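Local coordinates for protein L-lysine 6-monooxygenase involved in desferrioxamine biosynthesis (Erwinia amylovora CFBP1430, PDB 5O8P) that binds FAD and acts as a cadaverine monooxygenase in desferrioxamine siderophore biosynthesis, probably N-hydroxylating the diamine with NADPH, at residues Ser245-Asp250 with Gln421-Thr426; Asn298-Ser303 with Tyr329-Glu334. All coordinates share one frame; numbering follows the deposited sequence.

Contact 1 (Ser245-Asp250 with Gln421-Thr426); sequences SPEWID and QIAFQT
Glu247, Ile422 and Gln421 bring the N-capped start of helix 246-253, with Ser245 as the N-cap, against the loop that follows helix 399-410. Glutamate suits the place because the 421-426 segment has no regular structure, and a carboxylate can accept from its backbone N-H groups. Ile422 N gives its hydrogen to Glu247 OE2 at 2.8 Å in a nearly straight bond (175°), arriving well above the carboxylate plane. A second bond, from Ala423 N to Glu247 OE1, is weak and doubtful, since the position of OE1 is uncertain. The Glu247 chain bends at chi2 (100°), turning CD toward the loop, while its CG lies 3.7 Å from Gln421 CA. Gln421 points its CB away and contributes mainly backbone and CB, which fits a polar residue whose amide end belongs at the surface.

The OG of Ser245 sits between its backbone N and carbonyl carbon (chi1 66°), placed to accept from Trp248 N at 3.2 Å; it also bonds Glu242 O. Ser245 CB meets Ile422 CD1. Beyond the segments, Glu242 receives Phe424 N and Gln425 NE2, and Ile422 also packs on Tyr88 of the third subunit. Isoleucine reaches the helix start with its longer branch, Ile422 CD1 lying 3.9 Å from Pro246 CD.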
ATOM      1  N   SER B 245      -0.396  -0.166  25.846  1.00 42.85           N
ATOM      2  CA  SER B 245       0.786   0.362  26.472  1.00 41.20           C
ATOM      3  C   SER B 245       0.658   0.287  27.984  1.00 39.92           C
ATOM      4  O   SER B 245      -0.456   0.325  28.522  1.00 38.26           O
ATOM      5  CB  SER B 245       0.970   1.813  26.061  1.00 40.15           C
ATOM      6  OG  SER B 245      -0.062   2.622  26.576  1.00 40.09           O
ATOM      7  N   PRO B 246       1.800   0.196  28.680  1.00 39.41           N
ATOM      8  CA  PRO B 246       1.784   0.209  30.133  1.00 37.06           C
ATOM      9  C   PRO B 246       1.000   1.383  30.710  1.00 37.34           C
ATOM     10  O   PRO B 246       0.226   1.189  31.655  1.00 35.82           O
ATOM     11  CB  PRO B 246       3.254   0.302  30.476  1.00 37.68           C
ATOM     12  CG  PRO B 246       3.926  -0.439  29.368  1.00 38.12           C
ATOM     13  CD  PRO B 246       3.152  -0.081  28.147  1.00 39.44           C
ATOM     14  N   GLU B 247       1.146   2.562  30.105  1.00 40.52           N
ATOM     15  CA  GLU B 247       0.504   3.768  30.658  1.00 42.57           C
ATOM     16  C   GLU B 247      -0.993   3.682  30.562  1.00 40.91           C
ATOM     17  O   GLU B 247      -1.675   4.085  31.491  1.00 38.66           O
ATOM     18  CB  GLU B 247       0.925   5.062  29.985  1.00 49.68           C
ATOM     19  CG  GLU B 247       2.388   5.177  29.625  1.00 57.55           C
ATOM     20  CD  GLU B 247       2.607   4.879  28.169  1.00 59.15           C
ATOM     21  OE1 GLU B 247       2.288   5.748  27.354  1.00 55.27           O
ATOM     22  OE2 GLU B 247       3.166   3.807  27.846  1.00 74.17           O
ATOM     23  N   TRP B 248      -1.493   3.163  29.443  1.00 39.07           N
ATOM     24  CA  TRP B 248      -2.926   2.964  29.297  1.00 40.25           C
ATOM     25  C   TRP B 248      -3.455   1.916  30.284  1.00 41.95           C
ATOM     26  O   TRP B 248      -4.552   2.083  30.842  1.00 42.68           O
ATOM     27  CB  TRP B 248      -3.309   2.566  27.867  1.00 39.48           C
ATOM     28  CG  TRP B 248      -4.775   2.607  27.703  1.00 39.32           C
ATOM     29  CD1 TRP B 248      -5.547   3.710  27.480  1.00 42.70           C
ATOM     30  CD2 TRP B 248      -5.673   1.517  27.860  1.00 40.85           C
ATOM     31  NE1 TRP B 248      -6.875   3.372  27.467  1.00 43.39           N
ATOM     32  CE2 TRP B 248      -6.981   2.025  27.689  1.00 41.98           C
ATOM     33  CE3 TRP B 248      -5.502   0.153  28.124  1.00 42.36           C
ATOM     34  CZ2 TRP B 248      -8.109   1.215  27.750  1.00 43.16           C
ATOM     35  CZ3 TRP B 248      -6.630  -0.655  28.186  1.00 42.89           C
ATOM     36  CH2 TRP B 248      -7.916  -0.121  27.997  1.00 43.96           C
ATOM     37  N   ILE B 249      -2.687   0.848  30.501  1.00 43.97           N
ATOM     38  CA  ILE B 249      -3.137  -0.231  31.375  1.00 40.52           C
ATOM     39  C   ILE B 249      -3.253   0.281  32.808  1.00 37.88           C
ATOM     40  O   ILE B 249      -4.238  -0.015  33.484  1.00 37.84           O
ATOM     41  CB  ILE B 249      -2.247  -1.477  31.270  1.00 40.04           C
ATOM     42  CG1 ILE B 249      -2.310  -2.050  29.858  1.00 41.49           C
ATOM     43  CG2 ILE B 249      -2.731  -2.560  32.226  1.00 43.42           C
ATOM     44  CD1 ILE B 249      -1.134  -2.941  29.508  1.00 43.05           C
ATOM     45  N   ASP B 250      -2.277   1.079  33.244  1.00 37.68           N
ATOM     46  CA  ASP B 250      -2.338   1.727  34.563  1.00 35.82           C
ATOM     47  C   ASP B 250      -3.592   2.578  34.666  1.00 34.59           C
ATOM     48  O   ASP B 250      -4.299   2.540  35.671  1.00 34.14           O
ATOM     49  CB  ASP B 250      -1.111   2.618  34.818  1.00 36.80           C
ATOM     50  CG  ASP B 250       0.208   1.849  34.798  1.00 40.56           C
ATOM     51  OD1 ASP B 250       0.221   0.642  35.125  1.00 50.41           O
ATOM     52  OD2 ASP B 250       1.247   2.457  34.463  1.00 39.66           O
ATOM     53  N   GLN B 421       6.501   3.888  30.259  1.00 54.12           N
ATOM     54  CA  GLN B 421       6.036   4.992  29.414  1.00 51.63           C
ATOM     55  C   GLN B 421       6.579   4.902  27.994  1.00 48.87           C
ATOM     56  O   GLN B 421       7.719   5.283  27.757  1.00 55.07           O
ATOM     57  CB  GLN B 421       6.395   6.356  30.052  1.00 58.67           C
ATOM     58  CG  GLN B 421       5.904   7.570  29.260  1.00 71.51           C
ATOM     59  CD  GLN B 421       5.307   8.660  30.121  1.00 76.26           C
ATOM     60  OE1 GLN B 421       4.769   8.399  31.196  1.00 83.35           O
ATOM     61  NE2 GLN B 421       5.378   9.883  29.634  1.00 79.09           N
ATOM     62  N   ILE B 422       5.746   4.441  27.064  1.00 45.84           N
ATOM     63  CA  ILE B 422       6.085   4.312  25.637  1.00 49.09           C
ATOM     64  C   ILE B 422       5.389   5.309  24.713  1.00 46.30           C
ATOM     65  O   ILE B 422       5.802   5.449  23.587  1.00 57.74           O
ATOM     66  CB  ILE B 422       5.815   2.882  25.074  1.00 53.17           C
ATOM     67  CG1 ILE B 422       4.328   2.498  25.177  1.00 54.05           C
ATOM     68  CG2 ILE B 422       6.706   1.852  25.763  1.00 52.40           C
ATOM     69  CD1 ILE B 422       3.977   1.170  24.549  1.00 58.63           C
ATOM     70  N   ALA B 423       4.369   6.018  25.188  1.00 44.46           N
ATOM     71  CA  ALA B 423       3.396   6.700  24.312  1.00 41.83           C
ATOM     72  C   ALA B 423       3.482   8.221  24.336  1.00 37.97           C
ATOM     73  O   ALA B 423       3.625   8.820  25.403  1.00 40.49           O
ATOM     74  CB  ALA B 423       1.985   6.276  24.701  1.00 41.43           C
ATOM     75  N   PHE B 424       3.326   8.843  23.171  1.00 35.38           N
ATOM     76  CA  PHE B 424       3.230  10.308  23.054  1.00 36.22           C
ATOM     77  C   PHE B 424       1.990  10.938  23.710  1.00 35.84           C
ATOM     78  O   PHE B 424       2.058  12.077  24.179  1.00 36.38           O
ATOM     79  CB  PHE B 424       3.293  10.731  21.583  1.00 35.57           C
ATOM     80  CG  PHE B 424       4.596  10.405  20.920  1.00 33.93           C
ATOM     81  CD1 PHE B 424       5.722  11.177  21.166  1.00 33.65           C
ATOM     82  CD2 PHE B 424       4.705   9.329  20.054  1.00 32.42           C
ATOM     83  CE1 PHE B 424       6.938  10.877  20.556  1.00 32.58           C
ATOM     84  CE2 PHE B 424       5.914   9.020  19.446  1.00 32.12           C
ATOM     85  CZ  PHE B 424       7.031   9.792  19.697  1.00 31.35           C
ATOM     86  N   GLN B 425       0.870  10.212  23.729  1.00 36.46           N
ATOM     87  CA  GLN B 425      -0.347  10.690  24.389  1.00 38.26           C
ATOM     88  C   GLN B 425      -0.236  10.624  25.892  1.00 38.38           C
ATOM     89  O   GLN B 425       0.581   9.878  26.424  1.00 42.27           O
ATOM     90  CB  GLN B 425      -1.538   9.823  24.040  1.00 40.17           C
ATOM     91  CG  GLN B 425      -1.933   9.822  22.600  1.00 42.46           C
ATOM     92  CD  GLN B 425      -2.949   8.751  22.339  1.00 41.50           C
ATOM     93  OE1 GLN B 425      -4.093   8.836  22.793  1.00 41.86           O
ATOM     94  NE2 GLN B 425      -2.536   7.726  21.626  1.00 41.34           N
ATOM     95  N   THR B 426      -1.079  11.400  26.553  1.00 37.07           N
ATOM     96  CA  THR B 426      -1.340  11.255  27.970  1.00 38.55           C
ATOM     97  C   THR B 426      -2.800  10.841  28.109  1.00 40.35           C
ATOM     98  O   THR B 426      -3.701  11.556  27.677  1.00 47.85           O
ATOM     99  CB  THR B 426      -1.117  12.580  28.711  1.00 37.39           C
ATOM    100  OG1 THR B 426       0.123  13.152  28.291  1.00 40.41           O
ATOM    101  CG2 THR B 426      -1.133  12.369  30.212  1.00 36.07           C
TER

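Contact 2 (Asn298-Ser303 with Tyr329-Glu334); sequences NLFTHS and YSRRTE
Two strands outermost within this chain, 297-300 of the Rossmann-like parallel sheet and 327-333 of a three-stranded antiparallel sheet, face each other through Phe300, Tyr329 and Arg331. The axes of the two short segments come within 11.1 Å, their directions 140° apart, so side chains rather than backbone bonds fill the interval. Long, flat residues suit such a gap. The rings of Phe300 and Tyr329 meet obliquely, with centroids 5.2 Å apart and planes at 38°; Tyr329 CE2 lies over one face of Phe300, displaced toward the rim. Tyr329 CG lies between its backbone N and carbonyl carbon (chi1 71°), and the ring extends from there toward the 298-303 segment. At its far end, Tyr329 OH and Ser303 OG share a hydrogen bond of 2.5 Å, the serine oxygen lying in the plane of the ring at its edge. A tyrosine thus offers both an apolar surface for Phe300 and a polar tip for this buried serine.

Arg331, bent at chi2, crosses Phe300 at about a right angle. Its guanidinium presents one face to Phe300 CZ, 3.6 Å above the guanidinium plane, while Arg331 NE is 3.6 Å from Phe300 CE1. Farther out, Arg331 NH2 touches the amide of Asn298 at CG (3.5 Å); Asn298 ND2 is held by Asn223 OD1.

Ser303 lies about 6 Å, side chain to side chain, from Arg227, which binds NADP(+) in a structure of this protein, although none is bound to this chain here. Ile225 of strand 221-225 touches Phe300, Ser303 and Arg331, and Leu320 and Gln322 of strand 315-322 touch Tyr329. The second subunit packs here too, its Thr426 on Phe300 and its Gln430 on Tyr329, and Leu299 of strand 297-300 makes backbone hydrogen bonds to it.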
ATOM      1  N   ASN B 298     -26.207 -13.972   1.856  1.00 36.23           N
ATOM      2  CA  ASN B 298     -26.966 -13.050   2.684  1.00 34.95           C
ATOM      3  C   ASN B 298     -26.078 -12.637   3.835  1.00 36.04           C
ATOM      4  O   ASN B 298     -25.309 -13.449   4.342  1.00 38.94           O
ATOM      5  CB  ASN B 298     -28.232 -13.718   3.205  1.00 33.42           C
ATOM      6  CG  ASN B 298     -29.105 -14.229   2.088  1.00 31.04           C
ATOM      7  OD1 ASN B 298     -29.775 -13.456   1.399  1.00 29.47           O
ATOM      8  ND2 ASN B 298     -29.066 -15.531   1.869  1.00 31.84           N
ATOM      9  N   LEU B 299     -26.158 -11.367   4.214  1.00 36.29           N
ATOM     10  CA  LEU B 299     -25.346 -10.816   5.278  1.00 35.69           C
ATOM     11  C   LEU B 299     -26.249  -9.946   6.124  1.00 36.12           C
ATOM     12  O   LEU B 299     -26.750  -8.946   5.633  1.00 36.11           O
ATOM     13  CB  LEU B 299     -24.190  -9.998   4.704  1.00 36.01           C
ATOM     14  CG  LEU B 299     -23.076 -10.793   4.003  1.00 36.63           C
ATOM     15  CD1 LEU B 299     -23.440 -11.203   2.589  1.00 37.72           C
ATOM     16  CD2 LEU B 299     -21.786  -9.988   3.967  1.00 37.43           C
ATOM     17  N   PHE B 300     -26.479 -10.341   7.373  1.00 38.56           N
ATOM     18  CA  PHE B 300     -27.279  -9.550   8.312  1.00 41.04           C
ATOM     19  C   PHE B 300     -26.435  -8.995   9.455  1.00 40.64           C
ATOM     20  O   PHE B 300     -25.405  -9.559   9.802  1.00 42.00           O
ATOM     21  CB  PHE B 300     -28.401 -10.407   8.870  1.00 43.82           C
ATOM     22  CG  PHE B 300     -29.412 -10.808   7.842  1.00 43.46           C
ATOM     23  CD1 PHE B 300     -29.240 -11.967   7.094  1.00 42.75           C
ATOM     24  CD2 PHE B 300     -30.530 -10.026   7.612  1.00 44.23           C
ATOM     25  CE1 PHE B 300     -30.170 -12.352   6.141  1.00 42.54           C
ATOM     26  CE2 PHE B 300     -31.469 -10.401   6.660  1.00 47.95           C
ATOM     27  CZ  PHE B 300     -31.287 -11.574   5.928  1.00 46.42           C
ATOM     28  N   THR B 301     -26.881  -7.881  10.026  1.00 39.97           N
ATOM     29  CA  THR B 301     -26.197  -7.232  11.149  1.00 40.53           C
ATOM     30  C   THR B 301     -27.226  -6.932  12.222  1.00 41.22           C
ATOM     31  O   THR B 301     -28.405  -7.213  12.032  1.00 42.15           O
ATOM     32  CB  THR B 301     -25.514  -5.926  10.702  1.00 40.33           C
ATOM     33  OG1 THR B 301     -26.402  -5.194   9.853  1.00 39.71           O
ATOM     34  CG2 THR B 301     -24.224  -6.224   9.950  1.00 39.97           C
ATOM     35  N   HIS B 302     -26.783  -6.402  13.361  1.00 44.35           N
ATOM     36  CA  HIS B 302     -27.667  -6.082  14.491  1.00 47.04           C
ATOM     37  C   HIS B 302     -28.514  -7.260  15.003  1.00 48.28           C
ATOM     38  O   HIS B 302     -29.455  -7.047  15.766  1.00 55.51           O
ATOM     39  CB  HIS B 302     -28.609  -4.916  14.126  1.00 49.01           C
ATOM     40  CG  HIS B 302     -27.914  -3.603  13.963  1.00 50.35           C
ATOM     41  ND1 HIS B 302     -27.502  -2.842  15.038  1.00 49.16           N
ATOM     42  CD2 HIS B 302     -27.586  -2.897  12.855  1.00 50.46           C
ATOM     43  CE1 HIS B 302     -26.940  -1.732  14.596  1.00 51.70           C
ATOM     44  NE2 HIS B 302     -26.974  -1.742  13.276  1.00 54.12           N
ATOM     45  N   SER B 303     -28.167  -8.492  14.629  1.00 47.26           N
ATOM     46  CA  SER B 303     -29.079  -9.631  14.777  1.00 45.40           C
ATOM     47  C   SER B 303     -28.661 -10.584  15.895  1.00 46.91           C
ATOM     48  O   SER B 303     -27.675 -11.308  15.767  1.00 45.31           O
ATOM     49  CB  SER B 303     -29.179 -10.382  13.456  1.00 43.90           C
ATOM     50  OG  SER B 303     -29.979  -9.655  12.551  1.00 44.42           O
ATOM     51  N   TYR B 329     -37.163 -12.076  13.222  1.00 40.15           N
ATOM     52  CA  TYR B 329     -37.217 -12.767  11.932  1.00 39.00           C
ATOM     53  C   TYR B 329     -36.510 -14.115  11.997  1.00 39.36           C
ATOM     54  O   TYR B 329     -35.661 -14.326  12.861  1.00 41.54           O
ATOM     55  CB  TYR B 329     -36.609 -11.907  10.818  1.00 39.88           C
ATOM     56  CG  TYR B 329     -35.094 -11.717  10.838  1.00 41.26           C
ATOM     57  CD1 TYR B 329     -34.483 -10.811  11.715  1.00 40.24           C
ATOM     58  CD2 TYR B 329     -34.273 -12.410   9.938  1.00 42.07           C
ATOM     59  CE1 TYR B 329     -33.100 -10.626  11.704  1.00 37.81           C
ATOM     60  CE2 TYR B 329     -32.894 -12.225   9.927  1.00 40.13           C
ATOM     61  CZ  TYR B 329     -32.317 -11.329  10.805  1.00 37.44           C
ATOM     62  OH  TYR B 329     -30.963 -11.157  10.770  1.00 37.29           O
ATOM     63  N   SER B 330     -36.868 -15.018  11.083  1.00 39.74           N
ATOM     64  CA  SER B 330     -36.280 -16.360  11.021  1.00 41.07           C
ATOM     65  C   SER B 330     -35.468 -16.545   9.739  1.00 42.56           C
ATOM     66  O   SER B 330     -35.706 -15.876   8.729  1.00 44.46           O
ATOM     67  CB  SER B 330     -37.361 -17.441  11.120  1.00 40.03           C
ATOM     68  OG  SER B 330     -38.220 -17.410   9.984  1.00 40.54           O
ATOM     69  N   ARG B 331     -34.507 -17.462   9.802  1.00 40.99           N
ATOM     70  CA  ARG B 331     -33.601 -17.762   8.702  1.00 41.20           C
ATOM     71  C   ARG B 331     -33.323 -19.259   8.737  1.00 41.18           C
ATOM     72  O   ARG B 331     -33.355 -19.860   9.814  1.00 44.73           O
ATOM     73  CB  ARG B 331     -32.302 -17.001   8.932  1.00 44.63           C
ATOM     74  CG  ARG B 331     -31.580 -16.547   7.704  1.00 46.20           C
ATOM     75  CD  ARG B 331     -32.318 -15.408   7.023  1.00 44.74           C
ATOM     76  NE  ARG B 331     -31.987 -15.465   5.609  1.00 44.63           N
ATOM     77  CZ  ARG B 331     -32.680 -14.900   4.635  1.00 44.43           C
ATOM     78  NH1 ARG B 331     -33.781 -14.199   4.894  1.00 46.67           N
ATOM     79  NH2 ARG B 331     -32.280 -15.086   3.386  1.00 46.98           N
ATOM     80  N   ARG B 332     -33.016 -19.853   7.591  1.00 39.16           N
ATOM     81  CA  ARG B 332     -32.763 -21.295   7.533  1.00 42.67           C
ATOM     82  C   ARG B 332     -31.383 -21.594   7.026  1.00 41.04           C
ATOM     83  O   ARG B 332     -30.852 -20.852   6.224  1.00 40.89           O
ATOM     84  CB  ARG B 332     -33.772 -21.980   6.619  1.00 47.80           C
ATOM     85  CG  ARG B 332     -35.117 -22.252   7.257  1.00 51.91           C
ATOM     86  CD  ARG B 332     -36.146 -22.285   6.136  1.00 57.51           C
ATOM     87  NE  ARG B 332     -37.433 -22.789   6.567  1.00 65.71           N
ATOM     88  CZ  ARG B 332     -37.709 -24.070   6.817  1.00 74.05           C
ATOM     89  NH1 ARG B 332     -36.769 -25.013   6.726  1.00 81.58           N
ATOM     90  NH2 ARG B 332     -38.941 -24.425   7.183  1.00 72.28           N
ATOM     91  N   THR B 333     -30.813 -22.699   7.488  1.00 40.57           N
ATOM     92  CA  THR B 333     -29.491 -23.135   7.034  1.00 40.60           C
ATOM     93  C   THR B 333     -29.256 -24.615   7.381  1.00 44.10           C
ATOM     94  O   THR B 333     -29.764 -25.109   8.395  1.00 51.54           O
ATOM     95  CB  THR B 333     -28.376 -22.230   7.617  1.00 37.64           C
ATOM     96  OG1 THR B 333     -27.140 -22.444   6.913  1.00 36.37           O
ATOM     97  CG2 THR B 333     -28.176 -22.462   9.115  1.00 36.69           C
ATOM     98  N   GLU B 334     -28.505 -25.319   6.535  1.00 42.00           N
ATOM     99  CA  GLU B 334     -28.151 -26.708   6.804  1.00 42.94           C
ATOM    100  C   GLU B 334     -26.926 -26.714   7.685  1.00 39.89           C
ATOM    101  O   GLU B 334     -26.968 -27.220   8.809  1.00 40.12           O
ATOM    102  CB  GLU B 334     -27.892 -27.487   5.515  1.00 47.48           C
ATOM    103  CG  GLU B 334     -29.126 -27.614   4.637  1.00 52.17           C
ATOM    104  CD  GLU B 334     -28.966 -28.613   3.494  1.00 56.38           C
ATOM    105  OE1 GLU B 334     -27.828 -29.081   3.244  1.00 55.04           O
ATOM    106  OE2 GLU B 334     -29.988 -28.913   2.828  1.00 57.18           O
TER

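Contacts 1 and 2 do not touch: their centres are about 41 Å apart and their nearest atoms about 23 Å. Along the chain, 245-250 comes first, then both segments of contact 2, and finally 421-426, so contact 1 joins distant parts of the sequence whereas contact 2 spans only a short run of strands. They share no helix, strand or sheet. Assembly relates them: Thr426, in the loop of contact 1, packs on Phe300 of the second subunit, and Phe300 of contact 2 likewise receives Thr426 from that subunit. The C-terminal region of one copy therefore reaches the strands near the NADP-binding residues of another.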